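Local atomic coordinates of methyltransferase (Streptomyces avermitilis, PDB entry 3GIW), a protein that is of unproven function but binds S-adenosyl-L-homocysteine and is probably an S-adenosylmethionine-dependent methyltransferase with a Rossmann-type fold. Residues S21-S24 with A25-Y28; D36-P39 with A40-E43; A214-Y217 with A218-M222. All coordinates share one frame; numbering follows the deposited sequence. Where two conformers were deposited one is given.

Interaction 1. Residues S21-S24 with A25-Y28; sequences SAHS and ARIY
The guanidinium group of R26 lies flat on the imidazole ring of H23, a parallel cation-pi-type stack built over the N-terminus of helix 24-31, where H23 is the N-cap residue. Their planes differ by 7° and their centres are 3.5 Å apart, with R26 CZ sitting over the middle of the ring. The chain of R26 is extended from CG to NE and its CG stands beside the backbone N (chi1 -56°), which carries the side chain back towards the N-cap, alongside H23 and pointing the same way. The ring is steadied by a weak bond from H23 ND1 to S21 O, 3.0 Å long. A water accepts from R26 NH1 at 2.8 Å and donates to S21 O, tying the same carbonyl to the guanidinium. Further out, R26 NH2 forms a salt bridge with D114 and a hydrogen bond to the carbonyl of I17. With R26 cut back to an alanine, the H23 ring is likely to lose its stacked partner and D114 this salt bridge. Away from the stack, I27 CD1 touches A22 CB at 4.0 Å, the one apolar side-chain pair between the two segments. Y28, a residue of the S-adenosyl-L-homocysteine site, has its backbone N bonded to S24 O. One residue earlier, I27 N donates to H23 O at 3.0 Å, N-H...O angle 167°.

Interaction 2. Residues D36-P39 with A40-E43; sequences DYYP and ADKE
Y37 leans its CB against the CB of D41, 3.9 Å away, at the start of helix 39-51, where the next residue, Y38, is the N-cap. The Y37 ring also runs alongside the aliphatic root of K42, with CE1 of Y37 4.2 Å from CB of K42; Y37 CG lies between the backbone N and the carbonyl carbon (chi1 69°), which turns the ring to that side. The Y37 ring also meets Y30 of helix 24-31 edge-to-face. Y38 follows with a reciprocal arrangement. Its backbone N donates to the anti lone pair of D41 OD2 at 2.9 Å with an N-H...O angle of 157°, while D41 N returns a weak bond to Y38 O. The carboxylate of the third helical residue thus reaches back to the amide of the N-cap residue. D41 OD2 also sits near the edge of the Y38 ring. The other oxygen, D41 OD1, accepts from the backbone N of H23, which means that two main-chain N-H groups grip this buried carboxylate and fix its rotation. K42 N also donates to Y38 O, at 3.2 Å. P39 opens the helix proper, and its carbonyl O accepts from E43 N at 2.9 Å, the N-H...O angle being 159°.

Interaction 3. Residues A214-Y217 with A218-M222; sequences AREY and AARNM
Y217 O accepts two backbone bonds from opposite faces of its carbonyl plane, one from R220 N at 3.1 Å and one from M222 N at 2.9 Å. Neither donor uses a lone-pair direction: R220 N stands 63° out of the plane and M222 N 40°. The nearby E216 O is also shared, for R220 NH1 reaches it at 3.1 Å, and R220 N adds a weak bond. The same NH1 meets the anti lone pair of E216 OE1 at 2.8 Å in a salt bridge. Both acceptors lie close to the guanidinium plane, and the carboxylate reaches this edge through a bend at chi2 of E216 (-66°). A water spans E216 OE1 and R220 NH2, and R220 NH2 has a second charged partner in E43 of helix 39-51. This is the C-terminal end of helix 207-219, closed by a Schellman motif: M222 N to Y217 O is paired with N221 N to A218 O, and N221, with positive phi, is the C-prime residue. The same turn brings the selenomethionine M222 beside the Y217 ring in a Met-aromatic contact. Its SE lies at the ring edge, 5.3 Å from the centroid. The Y217 side chain also packs on I27 and M48, and approaches a bound unidentified ligand. At chi3 the M222 chain bends, carrying CE to 3.9 Å from Y217 CD1.

How the interactions relate
Interactions 1, 2 and 3 follow in that order along the chain, all on the same side of its centre, at helix ends. Interactions 1 and 2 are N-terminal ends of the successive helices 24-31 and 39-51, centres about 7 Å apart; interaction 3 is the C-terminal end of helix 207-219, about 11 Å from the first and 15 Å from the second. Direct contacts join them: H23 N lies 2.9 Å from D41 OD1, S24 N 3.4 Å from M222 SE, and E43 OE2 meets R220 NH2 in a 3.1 Å salt bridge. Sequence-distant helix ends thus meet near Y28 of the S-adenosyl-L-homocysteine site, its side chain about 6 Å from that of Y217 and 9 Å from that of Y37.

Interaction 1. Residues S21-S24 with A25-Y28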
loop_
_atom_site.group_PDB
_atom_site.type_symbol
_atom_site.label_atom_id
_atom_site.label_comp_id
_atom_site.label_asym_id
_atom_site.label_seq_id
_atom_site.Cartn_x
_atom_site.Cartn_y
_atom_site.Cartn_z
ATOM N N SER A 21 8.438 19.966 6.476
ATOM C CA SER A 21 7.010 19.645 6.476
ATOM C C SER A 21 6.810 18.143 6.609
ATOM O O SER A 21 7.664 17.353 6.225
ATOM C CB SER A 21 6.337 20.168 5.211
ATOM O OG SER A 21 6.751 19.433 4.075
ATOM N N ALA A 22 5.671 17.757 7.183
ATOM C CA ALA A 22 5.342 16.331 7.374
ATOM C C ALA A 22 5.004 15.677 6.035
ATOM O O ALA A 22 4.392 16.307 5.148
ATOM C CB ALA A 22 4.181 16.170 8.355
ATOM N N HIS A 23 5.410 14.410 5.891
ATOM C CA HIS A 23 5.087 13.592 4.732
ATOM C C HIS A 23 4.469 12.264 5.170
ATOM O O HIS A 23 4.935 11.641 6.115
ATOM C CB HIS A 23 6.330 13.270 3.867
ATOM C CG HIS A 23 6.958 14.459 3.192
ATOM N ND1 HIS A 23 7.590 15.482 3.871
ATOM C CD2 HIS A 23 7.105 14.741 1.878
ATOM C CE1 HIS A 23 8.059 16.363 3.002
ATOM N NE2 HIS A 23 7.789 15.933 1.785
ATOM N N SER A 24 3.471 11.803 4.441
ATOM C CA SER A 24 2.709 10.635 4.885
ATOM C C SER A 24 3.592 9.375 5.107
ATOM O O SER A 24 3.415 8.637 6.101
ATOM C CB SER A 24 1.529 10.314 3.952
ATOM O OG SER A 24 1.941 10.024 2.649
ATOM N N ALA A 25 4.530 9.086 4.202
ATOM C CA ALA A 25 5.334 7.872 4.339
ATOM C C ALA A 25 6.206 7.915 5.574
ATOM O O ALA A 25 6.505 6.892 6.195
ATOM C CB ALA A 25 6.201 7.696 3.109
ATOM N N ARG A 26 6.690 9.112 5.898
ATOM C CA ARG A 26 7.569 9.330 7.034
ATOM C C ARG A 26 6.813 9.288 8.373
ATOM O O ARG A 26 7.334 8.776 9.371
ATOM C CB ARG A 26 8.319 10.674 6.877
ATOM C CG ARG A 26 9.108 10.789 5.551
ATOM C CD ARG A 26 9.664 12.184 5.319
ATOM N NE ARG A 26 9.847 12.438 3.875
ATOM C CZ ARG A 26 10.408 13.555 3.399
ATOM N NH1 ARG A 26 10.800 14.507 4.246
ATOM N NH2 ARG A 26 10.567 13.715 2.092
ATOM N N ILE A 27 5.588 9.829 8.400
ATOM C CA ILE A 27 4.741 9.656 9.594
ATOM C C ILE A 27 4.494 8.169 9.853
ATOM O O ILE A 27 4.594 7.693 10.995
ATOM C CB ILE A 27 3.368 10.383 9.410
ATOM C CG1 ILE A 27 3.560 11.905 9.358
ATOM C CG2 ILE A 27 2.381 9.986 10.523
ATOM C CD1 ILE A 27 2.342 12.680 8.834
ATOM N N TYR A 28 4.164 7.434 8.795
ATOM C CA TYR A 28 3.886 5.997 8.936
ATOM C C TYR A 28 5.132 5.298 9.521
ATOM O O TYR A 28 5.050 4.505 10.493
ATOM C CB TYR A 28 3.509 5.440 7.572
ATOM C CG TYR A 28 3.166 3.980 7.498
ATOM C CD1 TYR A 28 4.130 3.036 7.213
ATOM C CD2 TYR A 28 1.851 3.539 7.618
ATOM C CE1 TYR A 28 3.798 1.692 7.102
ATOM C CE2 TYR A 28 1.518 2.213 7.475
ATOM C CZ TYR A 28 2.488 1.295 7.216
ATOM O OH TYR A 28 2.101 -0.032 7.073
HETATM O O HOH W 1 9.748 15.325 6.663
#

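Interaction 2. Residues D36-P39 with A40-E43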
loop_
_atom_site.group_PDB
_atom_site.type_symbol
_atom_site.label_atom_id
_atom_site.label_comp_id
_atom_site.label_asym_id
_atom_site.label_seq_id
_atom_site.Cartn_x
_atom_site.Cartn_y
_atom_site.Cartn_z
ATOM N N ASP A 36 13.244 6.667 9.593
ATOM C CA ASP A 36 13.310 7.507 8.400
ATOM C C ASP A 36 12.247 8.634 8.443
ATOM O O ASP A 36 11.254 8.631 7.690
ATOM C CB ASP A 36 13.274 6.648 7.118
ATOM C CG ASP A 36 14.538 5.807 6.970
ATOM O OD1 ASP A 36 15.603 6.463 6.872
ATOM O OD2 ASP A 36 14.483 4.554 7.025
ATOM N N TYR A 37 12.450 9.581 9.361
ATOM C CA TYR A 37 11.481 10.639 9.612
ATOM C C TYR A 37 12.245 11.842 10.197
ATOM O O TYR A 37 13.366 11.680 10.679
ATOM C CB TYR A 37 10.356 10.135 10.578
ATOM C CG TYR A 37 10.828 9.883 11.997
ATOM C CD1 TYR A 37 10.889 10.922 12.922
ATOM C CD2 TYR A 37 11.280 8.621 12.398
ATOM C CE1 TYR A 37 11.352 10.730 14.213
ATOM C CE2 TYR A 37 11.775 8.431 13.675
ATOM C CZ TYR A 37 11.786 9.488 14.595
ATOM O OH TYR A 37 12.296 9.281 15.869
ATOM N N TYR A 38 11.577 12.995 10.226
ATOM C CA TYR A 38 12.125 14.242 10.727
ATOM C C TYR A 38 11.200 14.800 11.810
ATOM O O TYR A 38 10.086 14.303 11.994
ATOM C CB TYR A 38 12.292 15.214 9.548
ATOM C CG TYR A 38 13.328 14.704 8.567
ATOM C CD1 TYR A 38 14.677 14.803 8.851
ATOM C CD2 TYR A 38 12.962 14.077 7.384
ATOM C CE1 TYR A 38 15.638 14.303 7.981
ATOM C CE2 TYR A 38 13.918 13.583 6.509
ATOM C CZ TYR A 38 15.250 13.714 6.806
ATOM O OH TYR A 38 16.230 13.222 5.956
ATOM N N PRO A 39 11.662 15.798 12.569
ATOM C CA PRO A 39 10.809 16.354 13.619
ATOM C C PRO A 39 9.378 16.723 13.193
ATOM O O PRO A 39 8.438 16.511 13.977
ATOM C CB PRO A 39 11.610 17.587 14.098
ATOM C CG PRO A 39 13.027 17.236 13.802
ATOM C CD PRO A 39 13.002 16.431 12.538
ATOM N N ALA A 40 9.192 17.286 12.000
ATOM C CA ALA A 40 7.822 17.593 11.521
ATOM C C ALA A 40 6.920 16.341 11.451
ATOM O O ALA A 40 5.707 16.418 11.711
ATOM C CB ALA A 40 7.853 18.290 10.183
ATOM N N ASP A 41 7.511 15.199 11.093
ATOM C CA ASP A 41 6.768 13.923 11.029
ATOM C C ASP A 41 6.405 13.393 12.412
ATOM O O ASP A 41 5.294 12.910 12.650
ATOM C CB ASP A 41 7.584 12.891 10.272
ATOM C CG ASP A 41 7.976 13.359 8.899
ATOM O OD1 ASP A 41 7.070 13.683 8.100
ATOM O OD2 ASP A 41 9.212 13.381 8.663
ATOM N N LYS A 42 7.344 13.474 13.348
ATOM C CA LYS A 42 7.065 13.120 14.750
ATOM C C LYS A 42 5.955 13.994 15.358
ATOM O O LYS A 42 5.071 13.511 16.065
ATOM C CB LYS A 42 8.341 13.252 15.590
ATOM C CG LYS A 42 8.120 13.065 17.073
ATOM C CD LYS A 42 9.474 12.986 17.774
ATOM C CE LYS A 42 9.377 12.379 19.145
ATOM N NZ LYS A 42 8.355 12.973 19.999
ATOM N N GLU A 43 5.995 15.298 15.098
ATOM C CA GLU A 43 5.006 16.201 15.668
ATOM C C GLU A 43 3.610 15.842 15.149
ATOM O O GLU A 43 2.632 15.824 15.917
ATOM C CB GLU A 43 5.342 17.646 15.306
ATOM C CG GLU A 43 4.425 18.730 15.928
ATOM C CD GLU A 43 3.138 19.006 15.152
ATOM O OE1 GLU A 43 3.056 18.724 13.938
ATOM O OE2 GLU A 43 2.191 19.535 15.772
#

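Interaction 3. Residues A214-Y217 with A218-M222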
loop_
_atom_site.group_PDB
_atom_site.type_symbol
_atom_site.label_atom_id
_atom_site.label_comp_id
_atom_site.label_asym_id
_atom_site.label_seq_id
_atom_site.Cartn_x
_atom_site.Cartn_y
_atom_site.Cartn_z
ATOM N N ALA A 214 -7.980 12.479 10.267
ATOM C CA ALA A 214 -8.029 12.933 8.871
ATOM C C ALA A 214 -7.905 14.449 8.790
ATOM O O ALA A 214 -7.238 14.982 7.895
ATOM C CB ALA A 214 -9.302 12.437 8.193
ATOM N N ARG A 215 -8.533 15.164 9.728
ATOM C CA ARG A 215 -8.445 16.608 9.738
ATOM C C ARG A 215 -7.044 17.106 10.135
ATOM O O ARG A 215 -6.625 18.170 9.632
ATOM C CB ARG A 215 -9.574 17.222 10.561
ATOM C CG ARG A 215 -10.946 16.903 9.916
ATOM C CD ARG A 215 -12.115 17.643 10.506
ATOM N NE ARG A 215 -12.530 17.208 11.840
ATOM C CZ ARG A 215 -13.356 16.182 12.083
ATOM N NH1 ARG A 215 -13.801 15.396 11.116
ATOM N NH2 ARG A 215 -13.707 15.941 13.336
ATOM N N GLU A 216 -6.300 16.337 10.947
ATOM C CA GLU A 216 -4.895 16.670 11.203
ATOM C C GLU A 216 -4.052 16.511 9.937
ATOM O O GLU A 216 -3.164 17.325 9.665
ATOM C CB GLU A 216 -4.332 15.791 12.323
ATOM C CG GLU A 216 -4.955 15.980 13.708
ATOM C CD GLU A 216 -4.699 17.334 14.320
ATOM O OE1 GLU A 216 -3.628 17.897 14.063
ATOM O OE2 GLU A 216 -5.592 17.833 15.052
ATOM N N TYR A 217 -4.282 15.459 9.159
ATOM C CA TYR A 217 -3.634 15.346 7.826
ATOM C C TYR A 217 -3.959 16.507 6.876
ATOM O O TYR A 217 -3.049 17.085 6.295
ATOM C CB TYR A 217 -3.997 14.020 7.144
ATOM C CG TYR A 217 -3.205 12.795 7.571
ATOM C CD1 TYR A 217 -1.988 12.477 6.959
ATOM C CD2 TYR A 217 -3.714 11.922 8.511
ATOM C CE1 TYR A 217 -1.259 11.338 7.329
ATOM C CE2 TYR A 217 -3.018 10.775 8.859
ATOM C CZ TYR A 217 -1.771 10.499 8.288
ATOM O OH TYR A 217 -1.092 9.333 8.634
ATOM N N ALA A 218 -5.237 16.859 6.762
ATOM C CA ALA A 218 -5.649 18.004 5.918
ATOM C C ALA A 218 -4.999 19.302 6.384
ATOM O O ALA A 218 -4.578 20.095 5.541
ATOM C CB ALA A 218 -7.166 18.132 5.867
ATOM N N ALA A 219 -4.853 19.500 7.704
ATOM C CA ALA A 219 -4.257 20.723 8.244
ATOM C C ALA A 219 -2.780 20.851 7.895
ATOM O O ALA A 219 -2.205 21.964 7.876
ATOM C CB ALA A 219 -4.448 20.772 9.747
ATOM N N ARG A 220 -2.171 19.725 7.567
ATOM C CA ARG A 220 -0.762 19.635 7.168
ATOM C C ARG A 220 -0.607 19.336 5.667
ATOM O O ARG A 220 0.401 18.772 5.233
ATOM C CB ARG A 220 -0.073 18.567 8.035
ATOM C CG ARG A 220 0.055 18.970 9.495
ATOM C CD ARG A 220 0.562 17.797 10.335
ATOM N NE ARG A 220 0.690 18.157 11.743
ATOM C CZ ARG A 220 -0.316 18.244 12.608
ATOM N NH1 ARG A 220 -1.572 18.057 12.218
ATOM N NH2 ARG A 220 -0.083 18.593 13.866
ATOM N N ASN A 221 -1.611 19.751 4.884
ATOM C CA ASN A 221 -1.543 19.698 3.419
ATOM C C ASN A 221 -1.527 18.280 2.833
ATOM O O ASN A 221 -0.989 18.058 1.742
ATOM C CB ASN A 221 -0.322 20.509 2.926
ATOM C CG ASN A 221 -0.419 20.918 1.461
ATOM O OD1 ASN A 221 -1.476 21.304 0.976
ATOM N ND2 ASN A 221 0.703 20.832 0.755
HETATM N N MSE A 222 -2.150 17.336 3.535
HETATM C CA MSE A 222 -2.299 15.966 3.058
HETATM C C MSE A 222 -3.762 15.551 3.187
HETATM O O MSE A 222 -4.078 14.620 3.935
HETATM C CB MSE A 222 -1.430 15.005 3.887
HETATM C CG MSE A 222 0.054 15.281 3.806
HETATM SE SE MSE A 222 1.130 14.259 5.061
HETATM C CE MSE A 222 0.601 15.341 6.689
HETATM O O HOH W 2 -2.173 19.602 15.702
#